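Local coordinates for protein endoglucanase A (Clostridium longisporum, PDB 6Q1I) that hydrolyses internal beta-1,4-glucosidic linkages in cellulose derivatives, barley beta-glucan and lichenan, and also cleaves xylan, through its family 5 catalytic domain, at residues A[233-238]-A[301-306]; A[239-244]-A[248-253]; A[319-322]-A[328-331]. All coordinates share one frame; numbering follows the deposited sequence.

Interaction 1 of 3, residues A[233-238]-A[301-306]; sequences VHAYSP and EYYVTA
The hydroxyl of Tyr303, on a helix of the barrel, reaches the backbone of the stretch leaving strand 229-234, at Ala235, in a small buried helix-to-loop contact of the (beta/alpha)8 TIM barrel. Strand 229-234, the sixth of the barrel, leads on into residues 235-238, and helix 293-309, which follows the seventh strand, packs outside the sheet and sends Tyr303 inward. The side chain leaves the helix with CG anti to the backbone N (chi1 -165°), which extends the ring away from the helix axis and lets the side chain span a gap in which the CA atoms of Ser237 and Tyr303 are 8.9 Å apart. The methyl of Ala235 packs against the hydroxyl, CB 3.3 Å from Tyr303 OH. Further along the ring, Ser237 O sits at the edge, near the ring plane, 4.1 Å from Tyr303 CE2, a looser packing contact. The polar end of Ser237 is engaged by Glu265 of helix 256-275. Tyr303 also stacks on Phe285 and touches Ile282 of strand 280-285, so the ring lies between its helix and the barrel wall. The neighbourhood is close to the catalytic centre: the side chain of Ala235 is about 8 Å from that of Gln284, which occupies the position assigned by similarity to the nucleophile and is changed in this structure. What joins helix to loop is one hydrogen bond, in which Tyr303 OH donates to Ala235 O over 2.8 Å, in the carbonyl plane and on a lone pair, with a C=O...O angle of 133°.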
# COMPACT_ATOMS: atom_id res chain seq x y z
N VAL A 233 4.58 -6.19 1.42
CA VAL A 233 5.80 -5.49 1.81
C VAL A 233 5.89 -4.19 1.02
O VAL A 233 5.31 -4.05 -0.06
CB VAL A 233 7.09 -6.33 1.64
CG1 VAL A 233 7.06 -7.57 2.51
CG2 VAL A 233 7.32 -6.70 0.19
N HIS A 234 6.62 -3.24 1.59
CA HIS A 234 6.98 -1.99 0.93
C HIS A 234 8.49 -1.99 0.75
O HIS A 234 9.22 -2.42 1.65
CB HIS A 234 6.52 -0.79 1.76
CG HIS A 234 5.04 -0.76 1.96
ND1 HIS A 234 4.42 0.07 2.86
CD2 HIS A 234 4.05 -1.49 1.38
CE1 HIS A 234 3.12 -0.15 2.84
NE2 HIS A 234 2.87 -1.09 1.95
N ALA A 235 8.95 -1.58 -0.42
CA ALA A 235 10.37 -1.75 -0.75
C ALA A 235 10.82 -0.58 -1.63
O ALA A 235 10.88 -0.65 -2.86
CB ALA A 235 10.62 -3.10 -1.43
N TYR A 236 11.15 0.52 -0.96
CA TYR A 236 11.72 1.71 -1.60
C TYR A 236 13.21 1.44 -1.76
O TYR A 236 14.06 1.95 -1.03
CB TYR A 236 11.46 2.93 -0.74
CG TYR A 236 10.01 3.35 -0.65
CD1 TYR A 236 9.17 2.86 0.35
CD2 TYR A 236 9.48 4.25 -1.56
CE1 TYR A 236 7.86 3.27 0.43
CE2 TYR A 236 8.18 4.66 -1.48
CZ TYR A 236 7.36 4.17 -0.49
OH TYR A 236 6.06 4.61 -0.41
N SER A 237 13.53 0.65 -2.78
CA SER A 237 14.85 0.08 -2.91
C SER A 237 15.54 0.54 -4.18
O SER A 237 14.90 0.76 -5.21
CB SER A 237 14.75 -1.45 -2.93
OG SER A 237 14.13 -1.87 -1.73
N PRO A 238 16.88 0.71 -4.13
CA PRO A 238 17.73 0.63 -2.93
C PRO A 238 17.59 1.92 -2.12
O PRO A 238 17.55 3.01 -2.69
CB PRO A 238 19.13 0.45 -3.51
CG PRO A 238 19.06 1.16 -4.85
CD PRO A 238 17.66 0.99 -5.35
N GLU A 301 12.14 1.04 -14.62
CA GLU A 301 11.93 -0.02 -15.61
C GLU A 301 12.47 -1.34 -15.10
O GLU A 301 11.81 -2.38 -15.21
CB GLU A 301 12.58 0.32 -16.95
CG GLU A 301 12.30 -0.80 -17.96
CD GLU A 301 12.97 -0.62 -19.30
OE1 GLU A 301 13.58 0.43 -19.55
OE2 GLU A 301 12.86 -1.56 -20.12
N TYR A 302 13.69 -1.33 -14.55
CA TYR A 302 14.30 -2.59 -14.13
C TYR A 302 13.50 -3.21 -13.00
O TYR A 302 13.26 -4.43 -12.99
CB TYR A 302 15.74 -2.36 -13.70
CG TYR A 302 16.48 -3.67 -13.57
CD1 TYR A 302 17.17 -4.20 -14.66
CD2 TYR A 302 16.46 -4.40 -12.39
CE1 TYR A 302 17.82 -5.40 -14.57
CE2 TYR A 302 17.12 -5.61 -12.29
CZ TYR A 302 17.79 -6.10 -13.39
OH TYR A 302 18.46 -7.30 -13.34
N TYR A 303 13.07 -2.39 -12.04
CA TYR A 303 12.30 -2.87 -10.90
C TYR A 303 11.01 -3.55 -11.36
O TYR A 303 10.72 -4.68 -10.95
CB TYR A 303 12.02 -1.69 -9.98
CG TYR A 303 11.55 -1.97 -8.57
CD1 TYR A 303 10.40 -2.73 -8.32
CD2 TYR A 303 12.20 -1.41 -7.48
CE1 TYR A 303 9.96 -2.95 -7.03
CE2 TYR A 303 11.75 -1.62 -6.19
CZ TYR A 303 10.64 -2.40 -5.97
OH TYR A 303 10.17 -2.62 -4.69
N VAL A 304 10.23 -2.88 -12.20
CA VAL A 304 8.97 -3.47 -12.64
C VAL A 304 9.21 -4.74 -13.45
O VAL A 304 8.50 -5.73 -13.27
CB VAL A 304 8.12 -2.44 -13.42
CG1 VAL A 304 6.88 -3.10 -13.97
CG2 VAL A 304 7.75 -1.27 -12.53
N THR A 305 10.20 -4.73 -14.35
CA THR A 305 10.49 -5.93 -15.13
C THR A 305 10.87 -7.09 -14.22
O THR A 305 10.34 -8.20 -14.35
CB THR A 305 11.62 -5.67 -16.13
OG1 THR A 305 11.27 -4.61 -17.02
CG2 THR A 305 11.91 -6.91 -16.96
N ALA A 306 11.76 -6.84 -13.27
CA ALA A 306 12.24 -7.90 -12.38
C ALA A 306 11.12 -8.42 -11.49
O ALA A 306 11.00 -9.63 -11.26
CB ALA A 306 13.39 -7.37 -11.53

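Interaction 2 of 3, residues A[239-244]-A[248-253]; sequences YFFAMD and NSVNTW
Phe240 and Val250 share the backbone bond of this contact: Val250 N donates to Phe240 O over 3.0 Å. Next to it, Phe241 CA makes a C-H...O contact with Val250 O at 3.3 Å, so the chain coming back lies close against the short helix 239-242.

The aromatic contacts centre on Phe241. Trp253 CB sits over one face of its ring, a CH-pi contact 3.9 Å from the centroid, and the indole turns an edge to the Phe241 ring face with the planes 55° apart. Thr252 O approaches obliquely, 3.3 Å from Phe241 CD1. At the exposed end, Phe240 and Asn248 lie alongside each other, Phe240 CE1 touching Asn248 CB at 3.4 Å.

Among the polar groups, a water accepts from Asn248 ND2 at 3.1 Å and donates only weakly to Asp244 OD1. Asp244 OD2 is hydrogen-bonded to Ser246 OG, while Lys290 NZ gathers Phe241 O, Asp244 O, Val250 O and Ser249 OG.

Together these contacts fold back the excursion between strand 229-234 and helix 256-275, an elaborated beta-alpha loop of the TIM barrel.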
# COMPACT_ATOMS: atom_id res chain seq x y z
N TYR A 239 17.51 1.78 -0.80
CA TYR A 239 17.12 2.86 0.10
C TYR A 239 17.93 4.15 -0.11
O TYR A 239 17.37 5.24 -0.15
CB TYR A 239 17.26 2.37 1.55
CG TYR A 239 17.11 3.46 2.58
CD1 TYR A 239 15.86 3.93 2.93
CD2 TYR A 239 18.22 4.04 3.18
CE1 TYR A 239 15.71 4.94 3.86
CE2 TYR A 239 18.08 5.05 4.10
CZ TYR A 239 16.83 5.50 4.44
OH TYR A 239 16.69 6.50 5.37
N PHE A 240 19.26 4.04 -0.18
CA PHE A 240 20.06 5.27 -0.23
C PHE A 240 19.82 6.06 -1.51
O PHE A 240 19.95 7.29 -1.51
CB PHE A 240 21.54 4.95 -0.04
CG PHE A 240 21.88 4.51 1.36
CD1 PHE A 240 21.61 5.33 2.44
CD2 PHE A 240 22.49 3.29 1.59
CE1 PHE A 240 21.92 4.94 3.72
CE2 PHE A 240 22.80 2.90 2.88
CZ PHE A 240 22.51 3.73 3.95
N PHE A 241 19.46 5.38 -2.61
CA PHE A 241 19.08 6.07 -3.83
C PHE A 241 17.63 6.54 -3.76
O PHE A 241 17.33 7.70 -4.06
CB PHE A 241 19.24 5.12 -5.03
CG PHE A 241 18.74 5.70 -6.33
CD1 PHE A 241 19.56 6.49 -7.11
CD2 PHE A 241 17.44 5.47 -6.75
CE1 PHE A 241 19.10 7.03 -8.29
CE2 PHE A 241 16.97 6.02 -7.94
CZ PHE A 241 17.80 6.80 -8.71
N ALA A 242 16.73 5.65 -3.36
CA ALA A 242 15.30 5.86 -3.54
C ALA A 242 14.71 6.85 -2.54
O ALA A 242 13.79 7.61 -2.89
CB ALA A 242 14.57 4.52 -3.43
N MET A 243 15.19 6.87 -1.30
CA MET A 243 14.48 7.58 -0.24
C MET A 243 15.37 8.46 0.64
O MET A 243 14.90 9.47 1.16
CB MET A 243 13.72 6.55 0.61
CG MET A 243 12.83 7.11 1.69
SD MET A 243 11.64 5.86 2.25
CE MET A 243 12.62 4.39 2.30
N ASP A 244 16.63 8.10 0.81
CA ASP A 244 17.47 8.78 1.80
C ASP A 244 17.88 10.17 1.31
O ASP A 244 18.23 10.36 0.15
CB ASP A 244 18.71 7.94 2.10
CG ASP A 244 19.55 8.54 3.22
OD1 ASP A 244 19.03 8.66 4.34
OD2 ASP A 244 20.71 8.91 2.97
N ASN A 248 24.40 10.09 3.30
CA ASN A 248 24.50 8.80 2.63
C ASN A 248 23.73 8.75 1.32
O ASN A 248 23.74 7.71 0.64
CB ASN A 248 23.98 7.68 3.54
CG ASN A 248 24.90 7.42 4.72
OD1 ASN A 248 26.11 7.59 4.62
ND2 ASN A 248 24.31 6.99 5.83
N SER A 249 23.06 9.84 0.94
CA SER A 249 22.22 9.83 -0.25
C SER A 249 23.04 9.52 -1.50
O SER A 249 24.15 10.03 -1.68
CB SER A 249 21.55 11.20 -0.41
OG SER A 249 20.96 11.31 -1.69
N VAL A 250 22.46 8.69 -2.36
CA VAL A 250 23.00 8.32 -3.67
C VAL A 250 22.02 8.83 -4.72
O VAL A 250 20.80 8.78 -4.49
CB VAL A 250 23.14 6.78 -3.74
CG1 VAL A 250 23.49 6.33 -5.14
CG2 VAL A 250 24.18 6.30 -2.73
N ASN A 251 22.53 9.30 -5.86
CA ASN A 251 21.65 9.85 -6.88
C ASN A 251 21.82 9.22 -8.26
O ASN A 251 21.22 9.71 -9.23
CB ASN A 251 21.76 11.38 -6.98
CG ASN A 251 23.12 11.85 -7.46
OD1 ASN A 251 23.99 11.04 -7.78
ND2 ASN A 251 23.30 13.16 -7.52
N THR A 252 22.57 8.12 -8.36
CA THR A 252 22.70 7.38 -9.61
C THR A 252 22.34 5.92 -9.36
O THR A 252 22.50 5.40 -8.25
CB THR A 252 24.13 7.47 -10.16
OG1 THR A 252 25.05 7.01 -9.16
CG2 THR A 252 24.48 8.91 -10.53
N TRP A 253 21.86 5.26 -10.41
CA TRP A 253 21.47 3.86 -10.35
C TRP A 253 21.61 3.24 -11.73
O TRP A 253 21.29 3.88 -12.74
CB TRP A 253 20.01 3.70 -9.89
CG TRP A 253 19.68 2.28 -9.54
CD1 TRP A 253 19.76 1.72 -8.31
CD2 TRP A 253 19.26 1.24 -10.44
NE1 TRP A 253 19.42 0.39 -8.37
CE2 TRP A 253 19.10 0.07 -9.66
CE3 TRP A 253 19.01 1.18 -11.81
CZ2 TRP A 253 18.69 -1.14 -10.21
CZ3 TRP A 253 18.60 -0.03 -12.35
CH2 TRP A 253 18.45 -1.17 -11.56
O HOH W 1 21.25 7.14 6.32

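Interaction 3 of 3, residues A[319-322]-A[328-331]; sequences NNYA and ETFG
Asn319 carries its CG between the backbone N and the carbonyl carbon (chi1 58°), which turns the amide back over its own chain and toward residues 328-331. There the ND2 donates to Glu328 O over 2.8 Å, at 178° almost perfectly straight and in the plane of the amide, meeting the carbonyl nearly end-on. The other end of the same amide is used locally: OD1 accepts from Tyr321 N at 3.2 Å, closing an Asx turn, with the N-H coming from above the carbonyl plane. One side chain thus ties down the bend at its own end of the loop and holds the opposite segment, and the two bonds fix which way round the amide sits.

Tyr321 extends its ring with CG anti to the backbone N (chi1 -176°), and that turns one face to the methyl of Thr329. Thr329 CG2 lies 3.8 Å from the ring centroid, a CH-pi contact displaced toward the rim, while Glu328 O comes up at the ring edge, 3.7 Å from CD2 of Tyr321. The backbone of Tyr321 answers with a second bridge: its O accepts from Gly331 N at 2.9 Å. Thr329 is the centre of an inverse gamma turn, its hydroxyl held by Lys326 O and Asn289 N. Gly331 packs against residues 320-322, its CA 3.9 Å from Asn320 N.

Both segments belong to the long loop between strand 314-318, the last of the barrel, and helix 343-356. Asn53 and Tyr341 bind Asn320, Trp316 on the strand binds Phe330 O, and the Phe330 side chain, about 7 Å from that of Gln284, meets the ring of Tyr236, in the stretch that follows strand 229-234.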
# COMPACT_ATOMS: atom_id res chain seq x y z
N ASN A 319 2.34 10.71 -4.18
CA ASN A 319 1.75 11.68 -3.27
C ASN A 319 1.57 13.06 -3.90
O ASN A 319 1.24 14.01 -3.19
CB ASN A 319 2.56 11.78 -1.98
CG ASN A 319 4.00 12.16 -2.21
OD1 ASN A 319 4.41 12.44 -3.34
ND2 ASN A 319 4.80 12.13 -1.14
N ASN A 320 1.75 13.18 -5.22
CA ASN A 320 1.56 14.44 -5.93
C ASN A 320 2.53 15.52 -5.47
O ASN A 320 2.27 16.71 -5.64
CB ASN A 320 0.10 14.92 -5.83
CG ASN A 320 -0.22 16.10 -6.74
OD1 ASN A 320 0.23 16.17 -7.89
ND2 ASN A 320 -1.03 17.01 -6.22
N TYR A 321 3.68 15.12 -4.92
CA TYR A 321 4.68 16.05 -4.40
C TYR A 321 6.00 15.79 -5.13
O TYR A 321 6.59 14.72 -4.98
CB TYR A 321 4.84 15.89 -2.88
CG TYR A 321 5.78 16.86 -2.21
CD1 TYR A 321 5.71 18.23 -2.47
CD2 TYR A 321 6.72 16.43 -1.29
CE1 TYR A 321 6.57 19.12 -1.85
CE2 TYR A 321 7.57 17.32 -0.66
CZ TYR A 321 7.49 18.66 -0.94
OH TYR A 321 8.35 19.55 -0.32
N ALA A 322 6.46 16.77 -5.91
CA ALA A 322 7.57 16.54 -6.82
C ALA A 322 8.63 17.63 -6.75
O ALA A 322 9.46 17.73 -7.65
CB ALA A 322 7.07 16.38 -8.25
N GLU A 328 10.76 12.89 0.27
CA GLU A 328 9.45 12.27 0.03
C GLU A 328 8.77 12.80 -1.24
O GLU A 328 7.54 12.80 -1.35
CB GLU A 328 8.53 12.40 1.25
CG GLU A 328 9.10 11.70 2.49
CD GLU A 328 9.10 10.18 2.36
OE1 GLU A 328 8.00 9.59 2.37
OE2 GLU A 328 10.19 9.57 2.23
N THR A 329 9.57 13.21 -2.22
CA THR A 329 9.03 13.78 -3.46
C THR A 329 8.85 12.69 -4.52
O THR A 329 9.59 12.59 -5.51
CB THR A 329 9.93 14.91 -3.94
OG1 THR A 329 11.30 14.47 -3.90
CG2 THR A 329 9.73 16.14 -3.08
N PHE A 330 7.81 11.88 -4.31
CA PHE A 330 7.51 10.72 -5.13
C PHE A 330 6.51 11.02 -6.25
O PHE A 330 6.12 10.11 -7.00
CB PHE A 330 6.95 9.58 -4.25
CG PHE A 330 7.95 8.99 -3.27
CD1 PHE A 330 8.92 8.11 -3.71
CD2 PHE A 330 7.88 9.27 -1.92
CE1 PHE A 330 9.82 7.55 -2.83
CE2 PHE A 330 8.78 8.71 -1.04
CZ PHE A 330 9.74 7.83 -1.49
N GLY A 331 6.10 12.27 -6.40
CA GLY A 331 5.01 12.58 -7.31
C GLY A 331 5.35 12.30 -8.76
O GLY A 331 6.43 12.63 -9.25

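Overall arrangement
The three contacts organise loops of one TIM barrel. Interaction 1 links the end of strand 229-234 to helix 293-309; interaction 2 falls within the sequence it spans, folding the excursion that leads to helix 256-275; interaction 3 comes later, after strand 314-318. Their centres lie about 13 Å (1 and 2), about 16 Å (2 and 3) and about 17 Å (1 and 3) apart. All three touch: Trp253 packs on Pro238 and Tyr302, Tyr236 on Phe330, and Ala242 O against the Phe330 ring. The loops after the sixth and eighth strands are thereby in direct contact, with interactions 1 and 3 close to the catalytic positions assigned by similarity and interaction 2 farther out.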